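Local coordinates for protein helicase of the snf2/rad54 family (Sulfolobus solfataricus, PDB 1Z5Z) that probably uses ATP to move along duplex DNA and remodel protein-DNA complexes, as SWI2/SNF2 enzymes do, this fragment being the C-terminal domain of its ATPase core, at residues G66-T71 and W251-S256; Q77-P82 and T225-I230; S95-R100 and L220-T225. All coordinates share one frame; numbering follows the deposited sequence.

Interaction 1 of 3, residues G66-T71 and W251-S256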
loop_
_atom_site.group_PDB
_atom_site.type_symbol
_atom_site.label_atom_id
_atom_site.label_comp_id
_atom_site.label_asym_id
_atom_site.label_seq_id
_atom_site.Cartn_x
_atom_site.Cartn_y
_atom_site.Cartn_z
ATOM N N GLY A 66 10.572 3.604 18.607
ATOM C CA GLY A 66 9.133 3.453 18.659
ATOM C C GLY A 66 8.355 4.682 18.199
ATOM O O GLY A 66 7.221 4.569 17.717
ATOM N N MET A 67 8.933 5.868 18.351
ATOM C CA MET A 67 8.232 7.069 17.929
ATOM C C MET A 67 8.235 7.124 16.413
ATOM O O MET A 67 7.231 7.438 15.790
ATOM C CB MET A 67 8.889 8.332 18.508
ATOM C CG MET A 67 8.150 9.607 18.155
ATOM S SD MET A 67 8.864 11.044 18.971
ATOM C CE MET A 67 7.907 11.051 20.511
ATOM N N ILE A 68 9.373 6.807 15.825
ATOM C CA ILE A 68 9.482 6.793 14.382
ATOM C C ILE A 68 8.518 5.724 13.851
ATOM O O ILE A 68 7.753 5.982 12.920
ATOM C CB ILE A 68 10.907 6.466 13.955
ATOM C CG1 ILE A 68 11.834 7.612 14.380
ATOM C CG2 ILE A 68 10.962 6.214 12.452
ATOM C CD1 ILE A 68 13.312 7.333 14.097
ATOM N N LEU A 69 8.536 4.535 14.456
ATOM C CA LEU A 69 7.647 3.449 14.020
ATOM C C LEU A 69 6.187 3.847 13.960
ATOM O O LEU A 69 5.495 3.567 12.977
ATOM C CB LEU A 69 7.828 2.201 14.903
ATOM C CG LEU A 69 9.050 1.410 14.423
ATOM C CD1 LEU A 69 9.193 0.070 15.173
ATOM C CD2 LEU A 69 8.896 1.133 12.938
ATOM N N SER A 70 5.702 4.501 15.000
ATOM C CA SER A 70 4.318 4.953 15.001
ATOM C C SER A 70 4.061 5.965 13.885
ATOM O O SER A 70 3.018 5.912 13.221
ATOM C CB SER A 70 3.963 5.598 16.333
ATOM O OG SER A 70 3.966 4.607 17.338
ATOM N N THR A 71 4.984 6.900 13.672
ATOM C CA THR A 71 4.742 7.860 12.608
ATOM C C THR A 71 4.699 7.115 11.264
ATOM O O THR A 71 3.785 7.318 10.488
ATOM C CB THR A 71 5.807 8.979 12.576
ATOM O OG1 THR A 71 5.731 9.727 13.792
ATOM C CG2 THR A 71 5.528 9.971 11.416
ATOM N N TRP A 251 16.299 -0.080 9.128
ATOM C CA TRP A 251 17.258 0.936 8.711
ATOM C C TRP A 251 16.685 2.345 8.835
ATOM O O TRP A 251 17.428 3.285 9.135
ATOM C CB TRP A 251 17.698 0.701 7.271
ATOM C CG TRP A 251 16.594 0.849 6.267
ATOM C CD1 TRP A 251 15.645 -0.079 5.940
ATOM C CD2 TRP A 251 16.317 2.002 5.464
ATOM N NE1 TRP A 251 14.801 0.421 4.974
ATOM C CE2 TRP A 251 15.195 1.696 4.661
ATOM C CE3 TRP A 251 16.918 3.258 5.335
ATOM C CZ2 TRP A 251 14.653 2.605 3.761
ATOM C CZ3 TRP A 251 16.378 4.161 4.437
ATOM C CH2 TRP A 251 15.261 3.826 3.657
ATOM N N ILE A 252 15.377 2.491 8.615
ATOM C CA ILE A 252 14.745 3.810 8.709
ATOM C C ILE A 252 14.701 4.347 10.140
ATOM O O ILE A 252 14.903 5.541 10.361
ATOM C CB ILE A 252 13.284 3.824 8.180
ATOM C CG1 ILE A 252 13.236 3.538 6.677
ATOM C CG2 ILE A 252 12.670 5.199 8.402
ATOM C CD1 ILE A 252 11.832 3.711 6.088
ATOM N N THR A 253 14.438 3.472 11.109
ATOM C CA THR A 253 14.360 3.897 12.507
ATOM C C THR A 253 15.715 4.279 13.081
ATOM O O THR A 253 15.801 4.811 14.178
ATOM C CB THR A 253 13.752 2.793 13.394
ATOM O OG1 THR A 253 14.611 1.648 13.377
ATOM C CG2 THR A 253 12.360 2.383 12.872
ATOM N N GLU A 254 16.776 4.009 12.337
ATOM C CA GLU A 254 18.118 4.349 12.789
ATOM C C GLU A 254 18.794 5.502 12.017
ATOM O O GLU A 254 19.969 5.791 12.213
ATOM C CB GLU A 254 18.986 3.097 12.741
ATOM C CG GLU A 254 18.364 1.952 13.513
ATOM C CD GLU A 254 19.253 0.742 13.583
ATOM O OE1 GLU A 254 19.667 0.255 12.509
ATOM O OE2 GLU A 254 19.532 0.276 14.713
ATOM N N LEU A 255 18.054 6.159 11.131
ATOM C CA LEU A 255 18.605 7.286 10.375
ATOM C C LEU A 255 18.747 8.504 11.295
ATOM O O LEU A 255 18.057 8.622 12.311
ATOM C CB LEU A 255 17.657 7.679 9.229
ATOM C CG LEU A 255 17.237 6.640 8.193
ATOM C CD1 LEU A 255 16.113 7.224 7.318
ATOM C CD2 LEU A 255 18.431 6.241 7.340
ATOM N N SER A 256 19.633 9.419 10.934
ATOM C CA SER A 256 19.769 10.642 11.712
ATOM C C SER A 256 18.442 11.392 11.485
ATOM O O SER A 256 17.687 11.090 10.540
ATOM C CB SER A 256 20.907 11.493 11.152
ATOM O OG SER A 256 20.584 11.953 9.840
#
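Ile-252 and Thr-253, in the short helix 250-253, lie against Ile-68 and Leu-69: one weakly bonded helical turn packed on the long helix 61-78, well away from the centre of the domain. Ile-252 takes a minor part: its carbonyl O is near the CD1 methyl of Ile-68, while its side chain lays CG1 over the centre of the Trp-251 ring and runs on to Leu-260 and Leu-72. Thr-253 does most of the touching. Its hydroxyl sits between the backbone N and the carbonyl carbon (chi1 63°), where it hydrogen-bonds Ser-250 O, and this rotation leaves methyl CG2 facing the other helix. That methyl rests on the end of Leu-69, 3.7 Å from its CD2, and meets Ile-68 CG2 at 4.1 Å. The other arm of Ile-68 passes beside the threonine backbone, with CD1 3.5 Å from Thr-253 O. No hydrogen bond joins the two segments here. Further on, Leu-255 O accepts from Arg-64 NH1, a polar tie back to helix 61-78. Ser-256 then opens helix 257-264 as its N-cap: the side chain caps a backbone N of that helix, and Ser-256 N is itself hydrogen-bonded to Glu-259 OE2.

Interaction 2 of 3, residues Q77-P82 and T225-I230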
loop_
_atom_site.group_PDB
_atom_site.type_symbol
_atom_site.label_atom_id
_atom_site.label_comp_id
_atom_site.label_asym_id
_atom_site.label_seq_id
_atom_site.Cartn_x
_atom_site.Cartn_y
_atom_site.Cartn_z
ATOM N N GLN A 77 -0.703 4.609 6.381
ATOM C CA GLN A 77 -2.151 4.499 6.319
ATOM C C GLN A 77 -2.790 5.705 5.629
ATOM O O GLN A 77 -3.735 5.545 4.878
ATOM C CB GLN A 77 -2.732 4.341 7.722
ATOM C CG GLN A 77 -2.373 2.990 8.361
ATOM C CD GLN A 77 -2.858 2.919 9.819
ATOM O OE1 GLN A 77 -3.783 2.182 10.140
ATOM N NE2 GLN A 77 -2.253 3.726 10.684
ATOM N N ILE A 78 -2.254 6.893 5.890
ATOM C CA ILE A 78 -2.774 8.116 5.302
ATOM C C ILE A 78 -2.657 8.087 3.780
ATOM O O ILE A 78 -3.607 8.473 3.079
ATOM C CB ILE A 78 -2.006 9.368 5.875
ATOM C CG1 ILE A 78 -2.475 9.647 7.326
ATOM C CG2 ILE A 78 -2.203 10.581 4.987
ATOM C CD1 ILE A 78 -1.716 10.816 7.968
ATOM N N VAL A 79 -1.525 7.615 3.259
ATOM C CA VAL A 79 -1.398 7.587 1.796
ATOM C C VAL A 79 -2.258 6.535 1.110
ATOM O O VAL A 79 -2.368 6.535 -0.123
ATOM C CB VAL A 79 0.067 7.416 1.334
ATOM C CG1 VAL A 79 0.924 8.578 1.930
ATOM C CG2 VAL A 79 0.604 6.048 1.766
ATOM N N ASP A 80 -2.869 5.640 1.898
ATOM C CA ASP A 80 -3.747 4.613 1.360
ATOM C C ASP A 80 -5.169 5.169 1.375
ATOM O O ASP A 80 -5.841 5.161 0.378
ATOM C CB ASP A 80 -3.696 3.344 2.233
ATOM C CG ASP A 80 -2.642 2.358 1.776
ATOM O OD1 ASP A 80 -1.746 2.740 0.955
ATOM O OD2 ASP A 80 -2.716 1.200 2.240
ATOM N N HIS A 81 -5.638 5.618 2.541
ATOM C CA HIS A 81 -6.990 6.150 2.645
ATOM C C HIS A 81 -7.225 6.819 3.992
ATOM O O HIS A 81 -7.071 6.194 5.056
ATOM C CB HIS A 81 -8.010 5.039 2.458
ATOM C CG HIS A 81 -9.381 5.533 2.112
ATOM N ND1 HIS A 81 -10.099 6.389 2.926
ATOM C CD2 HIS A 81 -10.148 5.322 1.014
ATOM C CE1 HIS A 81 -11.245 6.688 2.341
ATOM N NE2 HIS A 81 -11.299 6.050 1.180
ATOM N N PRO A 82 -7.630 8.094 3.974
ATOM C CA PRO A 82 -7.863 8.794 5.232
ATOM C C PRO A 82 -8.812 8.089 6.209
ATOM O O PRO A 82 -8.690 8.268 7.416
ATOM C CB PRO A 82 -8.379 10.160 4.778
ATOM C CG PRO A 82 -8.933 9.915 3.423
ATOM C CD PRO A 82 -7.925 8.969 2.826
ATOM N N THR A 225 5.947 11.414 -1.327
ATOM C CA THR A 225 5.896 10.899 0.041
ATOM C C THR A 225 6.977 9.898 0.254
ATOM O O THR A 225 7.754 9.614 -0.670
ATOM C CB THR A 225 4.589 10.186 0.303
ATOM O OG1 THR A 225 4.562 9.018 -0.512
ATOM C CG2 THR A 225 3.418 11.073 -0.057
ATOM N N LEU A 226 6.999 9.322 1.458
ATOM C CA LEU A 226 8.008 8.326 1.779
ATOM C C LEU A 226 7.878 7.167 0.814
ATOM O O LEU A 226 8.870 6.451 0.624
ATOM C CB LEU A 226 7.860 7.786 3.242
ATOM C CG LEU A 226 6.720 6.804 3.543
ATOM C CD1 LEU A 226 6.882 6.291 4.954
ATOM C CD2 LEU A 226 5.353 7.466 3.408
ATOM N N GLU A 227 6.691 6.949 0.218
ATOM C CA GLU A 227 6.601 5.809 -0.708
ATOM C C GLU A 227 7.496 6.081 -1.931
ATOM O O GLU A 227 8.184 5.190 -2.455
ATOM C CB GLU A 227 5.163 5.602 -1.174
ATOM C CG GLU A 227 4.194 5.170 -0.060
ATOM C CD GLU A 227 2.813 4.833 -0.602
ATOM O OE1 GLU A 227 2.182 3.848 -0.134
ATOM O OE2 GLU A 227 2.346 5.570 -1.489
ATOM N N GLU A 228 7.480 7.324 -2.406
ATOM C CA GLU A 228 8.308 7.667 -3.546
ATOM C C GLU A 228 9.796 7.601 -3.189
ATOM O O GLU A 228 10.586 7.082 -3.977
ATOM C CB GLU A 228 7.995 9.078 -4.051
ATOM C CG GLU A 228 8.737 9.376 -5.359
ATOM C CD GLU A 228 8.028 10.435 -6.152
ATOM O OE1 GLU A 228 7.859 10.232 -7.373
ATOM O OE2 GLU A 228 7.631 11.447 -5.550
ATOM N N LYS A 229 10.167 8.169 -2.034
ATOM C CA LYS A 229 11.562 8.181 -1.562
ATOM C C LYS A 229 12.158 6.811 -1.393
ATOM O O LYS A 229 13.278 6.543 -1.838
ATOM C CB LYS A 229 11.676 8.893 -0.222
ATOM C CG LYS A 229 11.860 10.382 -0.312
ATOM C CD LYS A 229 10.831 11.006 -1.181
ATOM C CE LYS A 229 10.963 12.497 -1.160
ATOM N NZ LYS A 229 9.598 12.981 -1.035
ATOM N N ILE A 230 11.433 5.947 -0.701
ATOM C CA ILE A 230 11.938 4.609 -0.517
ATOM C C ILE A 230 12.083 3.898 -1.855
ATOM O O ILE A 230 13.087 3.249 -2.111
ATOM C CB ILE A 230 11.028 3.799 0.408
ATOM C CG1 ILE A 230 11.225 4.273 1.844
ATOM C CG2 ILE A 230 11.367 2.335 0.277
ATOM C CD1 ILE A 230 9.944 4.196 2.731
#
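Val-79 meets the start of helix 226-236 with both of its methyls, each finding a different kind of partner. CG1 comes tip to tip with the methyl of Thr-225, 4.0 Å from its CG2. CG2 lies against the carboxylate of Glu-227, 3.3 Å from OE1 and 3.5 Å from CD, as the two side chains run past each other in opposite directions. Glu-227 gets there with its chain extended beyond CG, which starts out anti to the carbonyl carbon (chi1 -66°). Next to Val-79, Asp-80 brings a second carboxylate, with OD1 4.2 Å from Glu-227 OE1.

The next shell holds these groups in place. Lys-97 NZ forms salt bridges with both Asp-80 OD1 and Glu-227 OE1, and Glu-227 OE2 is probably hydrogen-bonded to Ser-222 N, so each oxygen of the glutamate has its own partner. Thr-225 is the N-cap of the helix: its OG1 accepts from Glu-227 N at 3.1 Å, a bent bond of 143°. Tyr-45 of helix 39-55 packs on both Val-79 and Thr-225, and its OH is hydrogen-bonded to Leu-226 N. Within segment 77-82, Gln-77 O accepts from His-81 N at 3.0 Å and from Asp-80 N at 3.1 Å. The Asp-80 side chain also touches Phe-121 and Phe-190.

Between the segments themselves the contact is van der Waals; its ionic bonds come from Lys-97. Two carboxylates would be expected to repel each other at this spacing, but the shared ammonium probably offsets that, tying Asp-80, which follows closely on helix 61-78, to Glu-227 in the first turn of helix 226-236.

Interaction 3 of 3, residues S95-R100 and L220-T225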
loop_
_atom_site.group_PDB
_atom_site.type_symbol
_atom_site.label_atom_id
_atom_site.label_comp_id
_atom_site.label_asym_id
_atom_site.label_seq_id
_atom_site.Cartn_x
_atom_site.Cartn_y
_atom_site.Cartn_z
ATOM N N SER A 95 -9.246 9.191 -1.712
ATOM C CA SER A 95 -7.928 8.597 -1.903
ATOM C C SER A 95 -7.300 8.688 -3.320
ATOM O O SER A 95 -7.810 8.127 -4.265
ATOM C CB SER A 95 -7.989 7.111 -1.417
ATOM O OG SER A 95 -6.897 6.348 -1.948
ATOM N N GLY A 96 -6.176 9.385 -3.443
ATOM C CA GLY A 96 -5.495 9.448 -4.735
ATOM C C GLY A 96 -5.307 8.056 -5.330
ATOM O O GLY A 96 -5.530 7.877 -6.531
ATOM N N LYS A 97 -4.915 7.073 -4.493
ATOM C CA LYS A 97 -4.710 5.678 -4.917
ATOM C C LYS A 97 -5.985 4.979 -5.361
ATOM O O LYS A 97 -5.996 4.275 -6.369
ATOM C CB LYS A 97 -4.069 4.835 -3.776
ATOM C CG LYS A 97 -2.579 5.094 -3.557
ATOM C CD LYS A 97 -1.961 4.001 -2.660
ATOM C CE LYS A 97 -0.529 4.315 -2.322
ATOM N NZ LYS A 97 -0.009 3.371 -1.313
ATOM N N MET A 98 -7.053 5.141 -4.584
ATOM C CA MET A 98 -8.344 4.552 -4.923
ATOM C C MET A 98 -8.802 5.141 -6.260
ATOM O O MET A 98 -9.340 4.439 -7.107
ATOM C CB MET A 98 -9.378 4.896 -3.844
ATOM C CG MET A 98 -9.948 3.746 -3.033
ATOM S SD MET A 98 -9.324 2.056 -3.234
ATOM C CE MET A 98 -10.458 1.581 -4.440
ATOM N N ILE A 99 -8.589 6.436 -6.447
ATOM C CA ILE A 99 -9.003 7.073 -7.690
ATOM C C ILE A 99 -8.274 6.438 -8.875
ATOM O O ILE A 99 -8.896 6.163 -9.897
ATOM C CB ILE A 99 -8.726 8.594 -7.637
ATOM C CG1 ILE A 99 -9.755 9.269 -6.738
ATOM C CG2 ILE A 99 -8.745 9.205 -9.062
ATOM C CD1 ILE A 99 -9.289 10.633 -6.192
ATOM N N ARG A 100 -6.969 6.204 -8.752
ATOM C CA ARG A 100 -6.260 5.589 -9.860
ATOM C C ARG A 100 -6.650 4.121 -9.983
ATOM O O ARG A 100 -6.678 3.580 -11.090
ATOM C CB ARG A 100 -4.734 5.688 -9.690
ATOM C CG ARG A 100 -4.190 7.080 -9.850
ATOM C CD ARG A 100 -4.217 7.511 -11.310
ATOM N NE ARG A 100 -2.863 7.721 -11.808
ATOM C CZ ARG A 100 -2.296 6.995 -12.768
ATOM N NH1 ARG A 100 -1.044 7.265 -13.140
ATOM N NH2 ARG A 100 -2.980 6.008 -13.358
ATOM N N LEU A 220 1.365 1.083 -6.945
ATOM C CA LEU A 220 0.892 2.410 -6.651
ATOM C C LEU A 220 1.910 3.128 -5.763
ATOM O O LEU A 220 2.375 2.565 -4.766
ATOM C CB LEU A 220 -0.477 2.338 -5.962
ATOM C CG LEU A 220 -1.573 1.571 -6.744
ATOM C CD1 LEU A 220 -2.919 1.924 -6.155
ATOM C CD2 LEU A 220 -1.572 1.924 -8.236
ATOM N N ILE A 221 2.235 4.373 -6.099
ATOM C CA ILE A 221 3.203 5.154 -5.311
ATOM C C ILE A 221 2.708 6.557 -5.066
ATOM O O ILE A 221 2.384 7.265 -6.027
ATOM C CB ILE A 221 4.553 5.248 -6.039
ATOM C CG1 ILE A 221 5.202 3.862 -6.112
ATOM C CG2 ILE A 221 5.493 6.213 -5.296
ATOM C CD1 ILE A 221 6.545 3.890 -6.845
ATOM N N SER A 222 2.613 6.968 -3.802
ATOM C CA SER A 222 2.161 8.323 -3.493
ATOM C C SER A 222 3.215 9.403 -3.789
ATOM O O SER A 222 4.310 9.434 -3.197
ATOM C CB SER A 222 1.682 8.412 -2.044
ATOM O OG SER A 222 0.467 7.693 -1.954
ATOM N N VAL A 223 2.873 10.275 -4.742
ATOM C CA VAL A 223 3.773 11.340 -5.189
ATOM C C VAL A 223 4.241 12.223 -4.065
ATOM O O VAL A 223 3.440 12.734 -3.282
ATOM C CB VAL A 223 3.108 12.226 -6.303
ATOM C CG1 VAL A 223 4.020 13.422 -6.636
ATOM C CG2 VAL A 223 2.867 11.365 -7.577
ATOM N N GLY A 224 5.564 12.355 -3.976
ATOM C CA GLY A 224 6.189 13.205 -2.974
ATOM C C GLY A 224 6.173 12.709 -1.532
ATOM O O GLY A 224 6.387 13.499 -0.607
ATOM N N THR A 225 5.947 11.414 -1.327
ATOM C CA THR A 225 5.896 10.899 0.041
ATOM C C THR A 225 6.977 9.898 0.254
ATOM O O THR A 225 7.754 9.614 -0.670
ATOM C CB THR A 225 4.589 10.186 0.303
ATOM O OG1 THR A 225 4.562 9.018 -0.512
ATOM C CG2 THR A 225 3.418 11.073 -0.057
#
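Lys-97 NZ is gripped by three oxygens, the acid pair of Asp-80 and Glu-227 and the backbone O of Phe-190, and the stem that carries it there lies along the end of strand 216-222. Stretched out fully beyond CG, the lysine, from the first turn of helix 96-110, crosses Leu-220 at a slant. Its CB is 3.9 Å from Leu-220 CD1, and further out its CD is 4.0 Å from Leu-220 CB. CE then passes Ser-222 OG at 3.5 Å. A long aliphatic stem thus packs on the strand while the charge is delivered beyond it. Leu-220 points toward the helix, with CD1 also 3.9 Å from Lys-97 O, and its side chain continues onto Thr-101 and Ile-104 of the same helix.

The helix start is fixed by Ser-95, the N-cap, whose OG accepts from Met-98 N at 2.9 Å in a nearly straight bond of 167°. The same OG is hydrogen-bonded to Asp-80 O. Met-98, directed away from the strand, packs on Met-124, Ile-128 and Ile-131 of helix 122-136.

Beyond Ser-222 the chain turns toward the next helix. The backbone bond from Thr-225 N to Ser-222 O, 3.2 Å, closes a type II beta turn with Gly-224 at its positive-phi corner. Thr-225 OG1 reinforces it, reaching Ser-222 O at 2.7 Å from the same face of the carbonyl plane, tilted 35° out of it.

In the sheet, strand 216-222 runs between strands 186-189 and 29-35, with backbone bonds from Leu-220 to His-189 and from Ile-221 to Val-33 and Cys-35. Helix 96-110 against this parallel sheet fits the RecA-like alpha/beta fold expected of this family's helicase C-terminal domain.

Interactions 2 and 3 are one continuous patch of contacts, their centres 7 Å apart and Thr-225 common to both. They are joined through Glu-227, whose carboxylate meets groups of interaction 3, and the junction also packs Val-79 CB 3.3 Å from Ser-222 OG. Interaction 1 lies further out, about 15 Å from interaction 2 and 23 Å from interaction 3, centre to centre. Helix 61-78 serves both interaction 1 and interaction 2. A second route runs through Ile-230, whose CD1 is 3.9 Å from Ile-252 CD1. Interactions 1 and 3 do not touch, their nearest atoms being about 10 Å apart; interaction 2 lies between them, touching both.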